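PDB 1SR4: cytolethal distending toxin subunit A from Haemophilus ducreyi, which probably pairs with CdtC in a heterodimer required for delivery of the genotoxic subunit CdtB, within the CdtA–CdtB–CdtC toxin. Local coordinates for residues L71-L76 with F93-W99; E102-H106 with L135-E141; C162-V168 with P187-W193. All coordinates share one frame; numbering follows the deposited sequence.

Overall arrangement
The three contacts lie in the lectin-like beta-trefoil of the chain and follow one another in sequence without interleaving, their centres 19 to 24 Å apart. Strand 99-103 links the first two: its start, Trp99, belongs to interaction 1, and its end leads directly into Gly104 and Lys105 of interaction 2. Interactions 1 and 3 touch where the backbone N of Leu71 packs on the Trp193 ring. Both aim a tryptophan indole N-H (weakly in interaction 3) at a strand carbonyl that also takes a water, consistent with the trefoil's internal repetition. Interaction 1 overlaps a region thought to bind target cells, interaction 2 borders CdtB and interaction 3 brushes CdtC.

Interaction 1: L71-L76 with F93-W99; sequences LTVWAL and FGNIRNW
The indole of Trp99 gives its NE1 hydrogen to Leu71 O at 3.0 Å, nearly straight at 173°, with the oxygen at the ring edge but the donor lying above the carbonyl plane. The same oxygen accepts from a water that also donates to Arg97 O, each 2.8 Å from the water oxygen, so strand 69-73 is tied to the end of the 3-10 turn. Thr72 OG1 bonds Val73 O within its own segment and lies alongside Arg97, 3.2 Å from its CG. In this beta-trefoil Trp99 probably takes the place of the tryptophan of a ricin-type QxW repeat, with Arg97 standing where the glutamine would be. Apolar contacts centre on Ile96: its CB meets Val73 CB at 4.1 Å and its CG2 meets Leu76 CD2 at 3.9 Å. Ile96 CG1 sits between backbone N and carbonyl carbon (chi1 65°), which brings CD1 close to a carbonyl oxygen, 3.2 Å from Val73 O. Val73 CG2 reaches Trp99 CH2. Among the aromatics, Phe93 CZ comes to the edge of the Trp74 indole, 3.5 Å from CD1, with the planes 48° apart. Tyr85 meets both rings; it and Trp74 belong to the region thought to bind target cells.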
loop_
_atom_site.group_PDB
_atom_site.type_symbol
_atom_site.label_atom_id
_atom_site.label_comp_id
_atom_site.label_asym_id
_atom_site.label_seq_id
_atom_site.Cartn_x
_atom_site.Cartn_y
_atom_site.Cartn_z
ATOM N N LEU A 71 -6.015 18.992 2.855
ATOM C CA LEU A 71 -6.611 19.706 1.731
ATOM C C LEU A 71 -8.126 19.630 1.940
ATOM O O LEU A 71 -8.683 18.542 2.101
ATOM C CB LEU A 71 -6.263 19.036 0.408
ATOM C CG LEU A 71 -6.839 19.823 -0.786
ATOM C CD1 LEU A 71 -6.106 21.194 -0.940
ATOM C CD2 LEU A 71 -6.688 18.998 -2.059
ATOM N N THR A 72 -8.796 20.774 1.916
ATOM C CA THR A 72 -10.231 20.761 2.156
ATOM C C THR A 72 -11.025 21.881 1.491
ATOM O O THR A 72 -10.496 22.945 1.151
ATOM C CB THR A 72 -10.495 20.855 3.670
ATOM O OG1 THR A 72 -11.893 20.800 3.929
ATOM C CG2 THR A 72 -9.938 22.163 4.221
ATOM N N VAL A 73 -12.302 21.591 1.285
ATOM C CA VAL A 73 -13.243 22.570 0.775
ATOM C C VAL A 73 -13.419 23.498 1.978
ATOM O O VAL A 73 -13.268 23.060 3.125
ATOM C CB VAL A 73 -14.614 21.904 0.486
ATOM C CG1 VAL A 73 -15.736 22.974 0.447
ATOM C CG2 VAL A 73 -14.543 21.111 -0.816
ATOM N N TRP A 74 -13.665 24.782 1.745
ATOM C CA TRP A 74 -13.932 25.677 2.869
ATOM C C TRP A 74 -15.324 26.254 2.547
ATOM O O TRP A 74 -16.309 25.841 3.148
ATOM C CB TRP A 74 -12.883 26.788 3.002
ATOM C CG TRP A 74 -13.184 27.678 4.158
ATOM C CD1 TRP A 74 -13.249 27.320 5.480
ATOM C CD2 TRP A 74 -13.547 29.058 4.100
ATOM N NE1 TRP A 74 -13.635 28.397 6.247
ATOM C CE2 TRP A 74 -13.825 29.476 5.426
ATOM C CE3 TRP A 74 -13.670 29.986 3.057
ATOM C CZ2 TRP A 74 -14.219 30.785 5.733
ATOM C CZ3 TRP A 74 -14.066 31.293 3.364
ATOM C CH2 TRP A 74 -14.334 31.676 4.690
ATOM N N ALA A 75 -15.406 27.171 1.579
ATOM C CA ALA A 75 -16.707 27.724 1.172
ATOM C C ALA A 75 -17.347 26.604 0.361
ATOM O O ALA A 75 -16.748 26.092 -0.594
ATOM C CB ALA A 75 -16.523 28.985 0.306
ATOM N N LEU A 76 -18.558 26.227 0.741
ATOM C CA LEU A 76 -19.260 25.118 0.103
ATOM C C LEU A 76 -19.706 25.258 -1.346
ATOM O O LEU A 76 -19.788 24.257 -2.053
ATOM C CB LEU A 76 -20.477 24.724 0.949
ATOM C CG LEU A 76 -20.239 24.351 2.417
ATOM C CD1 LEU A 76 -21.583 23.987 3.073
ATOM C CD2 LEU A 76 -19.272 23.176 2.511
ATOM N N PHE A 93 -15.877 21.180 10.217
ATOM C CA PHE A 93 -15.983 21.047 8.752
ATOM C C PHE A 93 -16.649 19.729 8.359
ATOM O O PHE A 93 -17.310 19.639 7.332
ATOM C CB PHE A 93 -14.607 21.084 8.080
ATOM C CG PHE A 93 -13.983 22.455 7.997
ATOM C CD1 PHE A 93 -14.168 23.394 9.012
ATOM C CD2 PHE A 93 -13.103 22.757 6.958
ATOM C CE1 PHE A 93 -13.478 24.602 9.000
ATOM C CE2 PHE A 93 -12.406 23.960 6.937
ATOM C CZ PHE A 93 -12.592 24.887 7.963
ATOM N N GLY A 94 -16.456 18.691 9.159
ATOM C CA GLY A 94 -17.074 17.429 8.802
ATOM C C GLY A 94 -16.421 16.769 7.589
ATOM O O GLY A 94 -15.239 16.993 7.280
ATOM N N ASN A 95 -17.199 15.967 6.880
ATOM C CA ASN A 95 -16.689 15.208 5.742
ATOM C C ASN A 95 -16.295 15.966 4.457
ATOM O O ASN A 95 -15.936 15.324 3.451
ATOM C CB ASN A 95 -17.678 14.073 5.416
ATOM C CG ASN A 95 -17.905 13.129 6.599
ATOM O OD1 ASN A 95 -17.159 13.148 7.586
ATOM N ND2 ASN A 95 -18.934 12.282 6.496
ATOM N N ILE A 96 -16.348 17.302 4.464
ATOM C CA ILE A 96 -15.928 18.046 3.277
ATOM C C ILE A 96 -14.389 17.992 3.218
ATOM O O ILE A 96 -13.765 18.448 2.246
ATOM C CB ILE A 96 -16.354 19.532 3.325
ATOM C CG1 ILE A 96 -15.631 20.257 4.466
ATOM C CG2 ILE A 96 -17.871 19.634 3.471
ATOM C CD1 ILE A 96 -15.866 21.780 4.485
ATOM N N ARG A 97 -13.793 17.422 4.268
ATOM C CA ARG A 97 -12.330 17.284 4.370
ATOM C C ARG A 97 -11.796 15.965 3.800
ATOM O O ARG A 97 -10.583 15.798 3.648
ATOM C CB ARG A 97 -11.914 17.399 5.834
ATOM C CG ARG A 97 -12.184 18.776 6.439
ATOM C CD ARG A 97 -11.921 18.760 7.941
ATOM N NE ARG A 97 -12.806 17.810 8.609
ATOM C CZ ARG A 97 -12.638 17.404 9.863
ATOM N NH1 ARG A 97 -11.625 17.874 10.593
ATOM N NH2 ARG A 97 -13.461 16.501 10.379
ATOM N N ASN A 98 -12.701 15.042 3.482
ATOM C CA ASN A 98 -12.343 13.727 2.955
ATOM C C ASN A 98 -12.603 13.603 1.468
ATOM O O ASN A 98 -13.572 14.142 0.955
ATOM C CB ASN A 98 -13.123 12.613 3.687
ATOM C CG ASN A 98 -12.844 12.594 5.169
ATOM O OD1 ASN A 98 -11.691 12.691 5.589
ATOM N ND2 ASN A 98 -13.896 12.468 5.976
ATOM N N TRP A 99 -11.740 12.846 0.796
ATOM C CA TRP A 99 -11.847 12.654 -0.634
ATOM C C TRP A 99 -11.707 11.193 -1.010
ATOM O O TRP A 99 -11.071 10.410 -0.296
ATOM C CB TRP A 99 -10.735 13.424 -1.355
ATOM C CG TRP A 99 -10.642 14.876 -0.979
ATOM C CD1 TRP A 99 -9.961 15.411 0.078
ATOM C CD2 TRP A 99 -11.255 15.971 -1.664
ATOM N NE1 TRP A 99 -10.112 16.783 0.091
ATOM C CE2 TRP A 99 -10.898 17.151 -0.971
ATOM C CE3 TRP A 99 -12.072 16.069 -2.803
ATOM C CZ2 TRP A 99 -11.324 18.422 -1.378
ATOM C CZ3 TRP A 99 -12.500 17.339 -3.211
ATOM C CH2 TRP A 99 -12.120 18.497 -2.496
HETATM O O HOH W 1 -7.884 15.981 2.844
#

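Interaction 2: E102-H106 with L135-E141; sequences EPGKH and LDKLAQE
Lys105 runs past Leu135 O and ends on the carboxylate of Asp136. Its CB is 3.2 Å from Leu135 O; CG is a little farther from that oxygen, and CD returns to 3.3 Å from it, so the methylene chain passes in front of the carbonyl oxygen. CE leaves the backbone and comes to 3.6 Å from Asp136 OD1, and NZ completes a salt bridge with that oxygen at 3.1 Å, meeting it on the anti side. The whole chain is extended, with CG anti to the backbone N (chi1 174°), which is what lets the ammonium span the distance to Asp136. Both residues are exposed, so solvent probably weakens the attraction between the charges.

Glu141 is more deeply set and grips the other segment with both carboxylate oxygens. OE1 accepts the backbone N-H of His106 at 3.0 Å, on the syn side, with an angle of 164° at the hydrogen. OE2 lies 2.7 Å from His106 ND1, but that bond is weak, bent to 126° at the hydrogen. Leu138 CD1 lies over one face of the imidazole, 4.0 Å from His106 CE1. Gly104 CA packs beside Glu141 OE1.

Next to this clasp, Glu102 makes salt bridges to Arg111 of the same chain and to Arg261 of the CdtB chain. The loop 135-141 is anchored by Gln140, which bonds Ile132 O, Ser134 N and Glu122. Gln140 closing a 3-10 turn just before strand 142-146 is consistent with the glutamine position of a QxW-like repeat of the ricin-type beta-trefoil.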
loop_
_atom_site.group_PDB
_atom_site.type_symbol
_atom_site.label_atom_id
_atom_site.label_comp_id
_atom_site.label_asym_id
_atom_site.label_seq_id
_atom_site.Cartn_x
_atom_site.Cartn_y
_atom_site.Cartn_z
ATOM N N GLU A 102 -9.725 8.325 -7.242
ATOM C CA GLU A 102 -10.021 7.386 -8.327
ATOM C C GLU A 102 -9.124 7.621 -9.525
ATOM O O GLU A 102 -8.602 8.725 -9.721
ATOM C CB GLU A 102 -11.449 7.553 -8.847
ATOM C CG GLU A 102 -12.503 7.711 -7.800
ATOM C CD GLU A 102 -13.900 7.828 -8.395
ATOM O OE1 GLU A 102 -14.063 8.463 -9.459
ATOM O OE2 GLU A 102 -14.844 7.293 -7.783
ATOM N N PRO A 103 -8.936 6.579 -10.354
ATOM C CA PRO A 103 -8.102 6.760 -11.532
ATOM C C PRO A 103 -8.851 7.733 -12.425
ATOM O O PRO A 103 -10.076 7.792 -12.390
ATOM C CB PRO A 103 -8.037 5.351 -12.127
ATOM C CG PRO A 103 -8.020 4.497 -10.902
ATOM C CD PRO A 103 -9.126 5.141 -10.073
ATOM N N GLY A 104 -8.123 8.510 -13.208
ATOM C CA GLY A 104 -8.783 9.448 -14.088
ATOM C C GLY A 104 -9.029 8.812 -15.439
ATOM O O GLY A 104 -8.875 7.606 -15.612
ATOM N N LYS A 105 -9.411 9.634 -16.399
ATOM C CA LYS A 105 -9.665 9.179 -17.749
ATOM C C LYS A 105 -8.366 8.662 -18.352
ATOM O O LYS A 105 -8.353 7.626 -19.017
ATOM C CB LYS A 105 -10.196 10.346 -18.579
ATOM C CG LYS A 105 -10.383 10.071 -20.066
ATOM C CD LYS A 105 -10.623 11.401 -20.784
ATOM C CE LYS A 105 -11.143 11.223 -22.201
ATOM N NZ LYS A 105 -11.461 12.552 -22.816
ATOM N N HIS A 106 -7.272 9.386 -18.122
ATOM C CA HIS A 106 -5.976 8.991 -18.667
ATOM C C HIS A 106 -5.194 8.056 -17.755
ATOM O O HIS A 106 -5.310 8.119 -16.536
ATOM C CB HIS A 106 -5.132 10.232 -18.957
ATOM C CG HIS A 106 -5.731 11.137 -19.982
ATOM N ND1 HIS A 106 -6.879 11.865 -19.753
ATOM C CD2 HIS A 106 -5.350 11.424 -21.249
ATOM C CE1 HIS A 106 -7.179 12.562 -20.835
ATOM N NE2 HIS A 106 -6.266 12.312 -21.757
ATOM N N LEU A 135 -15.010 13.404 -16.227
ATOM C CA LEU A 135 -13.832 12.665 -16.638
ATOM C C LEU A 135 -13.170 13.297 -17.853
ATOM O O LEU A 135 -12.046 12.953 -18.192
ATOM C CB LEU A 135 -14.198 11.203 -16.931
ATOM C CG LEU A 135 -14.515 10.310 -15.725
ATOM C CD1 LEU A 135 -15.174 9.014 -16.190
ATOM C CD2 LEU A 135 -13.234 10.016 -14.966
ATOM N N ASP A 136 -13.864 14.227 -18.504
ATOM C CA ASP A 136 -13.309 14.884 -19.680
ATOM C C ASP A 136 -12.582 16.187 -19.375
ATOM O O ASP A 136 -12.116 16.869 -20.284
ATOM C CB ASP A 136 -14.408 15.140 -20.707
ATOM C CG ASP A 136 -15.039 13.855 -21.194
ATOM O OD1 ASP A 136 -14.281 12.915 -21.513
ATOM O OD2 ASP A 136 -16.282 13.779 -21.258
ATOM N N LYS A 137 -12.487 16.541 -18.099
ATOM C CA LYS A 137 -11.785 17.769 -17.736
ATOM C C LYS A 137 -10.369 17.437 -17.259
ATOM O O LYS A 137 -10.179 16.919 -16.149
ATOM C CB LYS A 137 -12.542 18.517 -16.629
ATOM C CG LYS A 137 -13.884 19.128 -17.049
ATOM C CD LYS A 137 -14.590 19.762 -15.845
ATOM C CE LYS A 137 -16.059 20.130 -16.150
ATOM N NZ LYS A 137 -16.838 20.481 -14.912
ATOM N N LEU A 138 -9.378 17.735 -18.096
ATOM C CA LEU A 138 -7.988 17.468 -17.750
ATOM C C LEU A 138 -7.579 18.188 -16.460
ATOM O O LEU A 138 -6.754 17.682 -15.695
ATOM C CB LEU A 138 -7.068 17.900 -18.900
ATOM C CG LEU A 138 -5.652 17.318 -18.892
ATOM C CD1 LEU A 138 -5.742 15.789 -19.000
ATOM C CD2 LEU A 138 -4.831 17.888 -20.058
ATOM N N ALA A 139 -8.155 19.366 -16.215
ATOM C CA ALA A 139 -7.830 20.133 -15.001
ATOM C C ALA A 139 -8.195 19.401 -13.699
ATOM O O ALA A 139 -7.756 19.798 -12.616
ATOM C CB ALA A 139 -8.513 21.512 -15.033
ATOM N N GLN A 140 -9.010 18.358 -13.795
ATOM C CA GLN A 140 -9.375 17.586 -12.606
ATOM C C GLN A 140 -8.520 16.316 -12.477
ATOM O O GLN A 140 -8.748 15.489 -11.583
ATOM C CB GLN A 140 -10.862 17.217 -12.640
ATOM C CG GLN A 140 -11.777 18.430 -12.476
ATOM C CD GLN A 140 -13.245 18.075 -12.498
ATOM O OE1 GLN A 140 -13.626 16.909 -12.643
ATOM N NE2 GLN A 140 -14.082 19.082 -12.342
ATOM N N GLU A 141 -7.527 16.177 -13.356
ATOM C CA GLU A 141 -6.639 15.023 -13.329
ATOM C C GLU A 141 -5.283 15.421 -12.782
ATOM O O GLU A 141 -4.740 16.469 -13.144
ATOM C CB GLU A 141 -6.478 14.437 -14.733
ATOM C CG GLU A 141 -7.720 13.722 -15.268
ATOM C CD GLU A 141 -7.389 12.824 -16.450
ATOM O OE1 GLU A 141 -7.004 11.657 -16.238
ATOM O OE2 GLU A 141 -7.487 13.299 -17.599
#

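Interaction 3: C162-V168 with P187-W193; sequences CVTYNPV and PSRDQTW
Gln191 and Trp193 form the QxW motif of a ricin-type beta-trefoil repeat, and here they lie against strand 162-165. The backbones meet in one antiparallel hydrogen-bonded pair, Tyr165 with Asp190: Tyr165 N to Asp190 O at 3.0 Å and Asp190 N to Tyr165 O at 2.8 Å. Farther along, Val168 N bonds Pro187 O and holds the two loops together. The Trp193 indole points NE1 at Val163 O, which sits at the ring edge, but at 3.4 Å the bond is weak; a water donating to both Val163 O and Gln191 O adds a second link. Gln191 NE2 donates almost straight to Thr164 OG1, at 3.1 Å and 166°, while the amide is also held by Gly183 N and Val180 O. Thr164 OG1 in turn bonds Cys162 O and Ser179 OG.

Tyr165 has CG between its backbone N and carbonyl carbon (chi1 63°), which swings the ring over the second segment. There Asp190 CB lies over one face, 4.1 Å from the ring centroid, as a CH-pi contact. Tyr165 CE2 lies over one face of the Trp193 indole, toward its rim, with the rings inclined at 56° and Trp193 CZ2 within 3.4 Å of Tyr165 CD2. The phenol OH donates to Thr192 O at 2.6 Å, in the carbonyl plane, and accepts from Gln66 N. Pro167 CG presses on Asp190 CB at 3.4 Å.

Asp190 OD1 takes the N-H of Thr192, an Asx turn, and its hydroxyl as well, both from the same face, and OD2 takes Gln66 NE2. With three donors around it, the buried carboxylate is probably kept ionised and its rotation fixed.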
loop_
_atom_site.group_PDB
_atom_site.type_symbol
_atom_site.label_atom_id
_atom_site.label_comp_id
_atom_site.label_asym_id
_atom_site.label_seq_id
_atom_site.Cartn_x
_atom_site.Cartn_y
_atom_site.Cartn_z
ATOM N N CYS A 162 2.809 22.012 -9.581
ATOM C CA CYS A 162 2.544 21.235 -8.381
ATOM C C CYS A 162 1.840 21.982 -7.257
ATOM O O CYS A 162 2.017 23.189 -7.079
ATOM C CB CYS A 162 3.865 20.630 -7.890
ATOM S SG CYS A 162 4.391 19.272 -8.988
ATOM N N VAL A 163 1.036 21.239 -6.502
ATOM C CA VAL A 163 0.277 21.784 -5.377
ATOM C C VAL A 163 1.268 22.153 -4.273
ATOM O O VAL A 163 1.970 21.301 -3.722
ATOM C CB VAL A 163 -0.749 20.753 -4.888
ATOM C CG1 VAL A 163 -1.583 21.327 -3.743
ATOM C CG2 VAL A 163 -1.637 20.342 -6.068
ATOM N N THR A 164 1.300 23.441 -3.954
ATOM C CA THR A 164 2.231 24.023 -2.990
ATOM C C THR A 164 1.508 24.646 -1.803
ATOM O O THR A 164 0.393 25.149 -1.946
ATOM C CB THR A 164 3.041 25.130 -3.717
ATOM O OG1 THR A 164 3.565 24.590 -4.935
ATOM C CG2 THR A 164 4.174 25.674 -2.846
ATOM N N TYR A 165 2.146 24.636 -0.631
ATOM C CA TYR A 165 1.530 25.227 0.554
ATOM C C TYR A 165 2.605 25.682 1.530
ATOM O O TYR A 165 3.754 25.268 1.425
ATOM C CB TYR A 165 0.616 24.208 1.253
ATOM C CG TYR A 165 1.366 23.005 1.776
ATOM C CD1 TYR A 165 1.799 22.945 3.109
ATOM C CD2 TYR A 165 1.668 21.941 0.929
ATOM C CE1 TYR A 165 2.522 21.843 3.581
ATOM C CE2 TYR A 165 2.386 20.838 1.379
ATOM C CZ TYR A 165 2.815 20.789 2.700
ATOM O OH TYR A 165 3.560 19.703 3.113
ATOM N N ASN A 166 2.220 26.531 2.478
ATOM C CA ASN A 166 3.155 27.002 3.486
ATOM C C ASN A 166 2.943 26.209 4.773
ATOM O O ASN A 166 1.905 26.323 5.404
ATOM C CB ASN A 166 2.921 28.491 3.776
ATOM C CG ASN A 166 1.460 28.805 4.101
ATOM O OD1 ASN A 166 0.543 28.466 3.333
ATOM N ND2 ASN A 166 1.235 29.464 5.237
ATOM N N PRO A 167 3.920 25.381 5.158
ATOM C CA PRO A 167 3.825 24.582 6.380
ATOM C C PRO A 167 3.595 25.519 7.574
ATOM O O PRO A 167 2.697 25.294 8.387
ATOM C CB PRO A 167 5.192 23.908 6.455
ATOM C CG PRO A 167 5.523 23.669 5.019
ATOM C CD PRO A 167 5.094 24.985 4.354
ATOM N N VAL A 168 4.409 26.574 7.666
ATOM C CA VAL A 168 4.286 27.536 8.758
ATOM C C VAL A 168 3.208 28.573 8.457
ATOM O O VAL A 168 3.157 29.147 7.363
ATOM C CB VAL A 168 5.640 28.255 9.033
ATOM C CG1 VAL A 168 5.454 29.370 10.043
ATOM C CG2 VAL A 168 6.657 27.253 9.566
ATOM N N PRO A 187 9.888 25.957 5.189
ATOM C CA PRO A 187 8.867 26.460 6.120
ATOM C C PRO A 187 7.770 27.275 5.435
ATOM O O PRO A 187 6.604 27.220 5.836
ATOM C CB PRO A 187 9.687 27.302 7.094
ATOM C CG PRO A 187 10.965 26.504 7.184
ATOM C CD PRO A 187 11.243 26.200 5.725
ATOM N N SER A 188 8.139 28.024 4.400
ATOM C CA SER A 188 7.164 28.857 3.691
ATOM C C SER A 188 6.700 28.279 2.369
ATOM O O SER A 188 5.841 28.848 1.710
ATOM C CB SER A 188 7.755 30.249 3.414
ATOM O OG SER A 188 8.843 30.162 2.492
ATOM N N ARG A 189 7.262 27.151 1.970
ATOM C CA ARG A 189 6.903 26.573 0.679
ATOM C C ARG A 189 7.276 25.089 0.661
ATOM O O ARG A 189 8.456 24.740 0.666
ATOM C CB ARG A 189 7.658 27.334 -0.421
ATOM C CG ARG A 189 7.437 26.814 -1.833
ATOM C CD ARG A 189 8.064 27.742 -2.895
ATOM N NE ARG A 189 7.656 27.332 -4.239
ATOM C CZ ARG A 189 8.242 26.368 -4.936
ATOM N NH1 ARG A 189 9.281 25.720 -4.426
ATOM N NH2 ARG A 189 7.759 26.013 -6.129
ATOM N N ASP A 190 6.268 24.225 0.649
ATOM C CA ASP A 190 6.503 22.780 0.663
ATOM C C ASP A 190 5.575 22.171 -0.384
ATOM O O ASP A 190 4.485 22.703 -0.636
ATOM C CB ASP A 190 6.165 22.241 2.049
ATOM C CG ASP A 190 6.743 20.855 2.323
ATOM O OD1 ASP A 190 6.784 19.976 1.433
ATOM O OD2 ASP A 190 7.126 20.628 3.481
ATOM N N GLN A 191 6.007 21.084 -1.015
ATOM C CA GLN A 191 5.169 20.451 -2.020
ATOM C C GLN A 191 4.950 18.979 -1.708
ATOM O O GLN A 191 4.459 18.232 -2.561
ATOM C CB GLN A 191 5.781 20.594 -3.424
ATOM C CG GLN A 191 5.939 22.035 -3.899
ATOM C CD GLN A 191 6.470 22.124 -5.323
ATOM O OE1 GLN A 191 7.329 21.332 -5.727
ATOM N NE2 GLN A 191 5.974 23.100 -6.088
ATOM N N THR A 192 5.301 18.542 -0.498
ATOM C CA THR A 192 5.091 17.128 -0.183
ATOM C C THR A 192 3.817 16.922 0.625
ATOM O O THR A 192 3.516 17.670 1.562
ATOM C CB THR A 192 6.301 16.490 0.574
ATOM O OG1 THR A 192 6.686 17.314 1.661
ATOM C CG2 THR A 192 7.502 16.356 -0.346
ATOM N N TRP A 193 3.079 15.888 0.232
ATOM C CA TRP A 193 1.812 15.509 0.841
ATOM C C TRP A 193 1.821 14.042 1.217
ATOM O O TRP A 193 2.549 13.257 0.603
ATOM C CB TRP A 193 0.683 15.713 -0.168
ATOM C CG TRP A 193 0.442 17.147 -0.537
ATOM C CD1 TRP A 193 1.073 17.881 -1.516
ATOM C CD2 TRP A 193 -0.495 18.023 0.090
ATOM N NE1 TRP A 193 0.569 19.172 -1.529
ATOM C CE2 TRP A 193 -0.391 19.280 -0.550
ATOM C CE3 TRP A 193 -1.416 17.865 1.136
ATOM C CZ2 TRP A 193 -1.180 20.379 -0.173
ATOM C CZ3 TRP A 193 -2.201 18.960 1.508
ATOM C CH2 TRP A 193 -2.073 20.198 0.852
HETATM O O HOH W 2 2.812 18.828 -4.531
#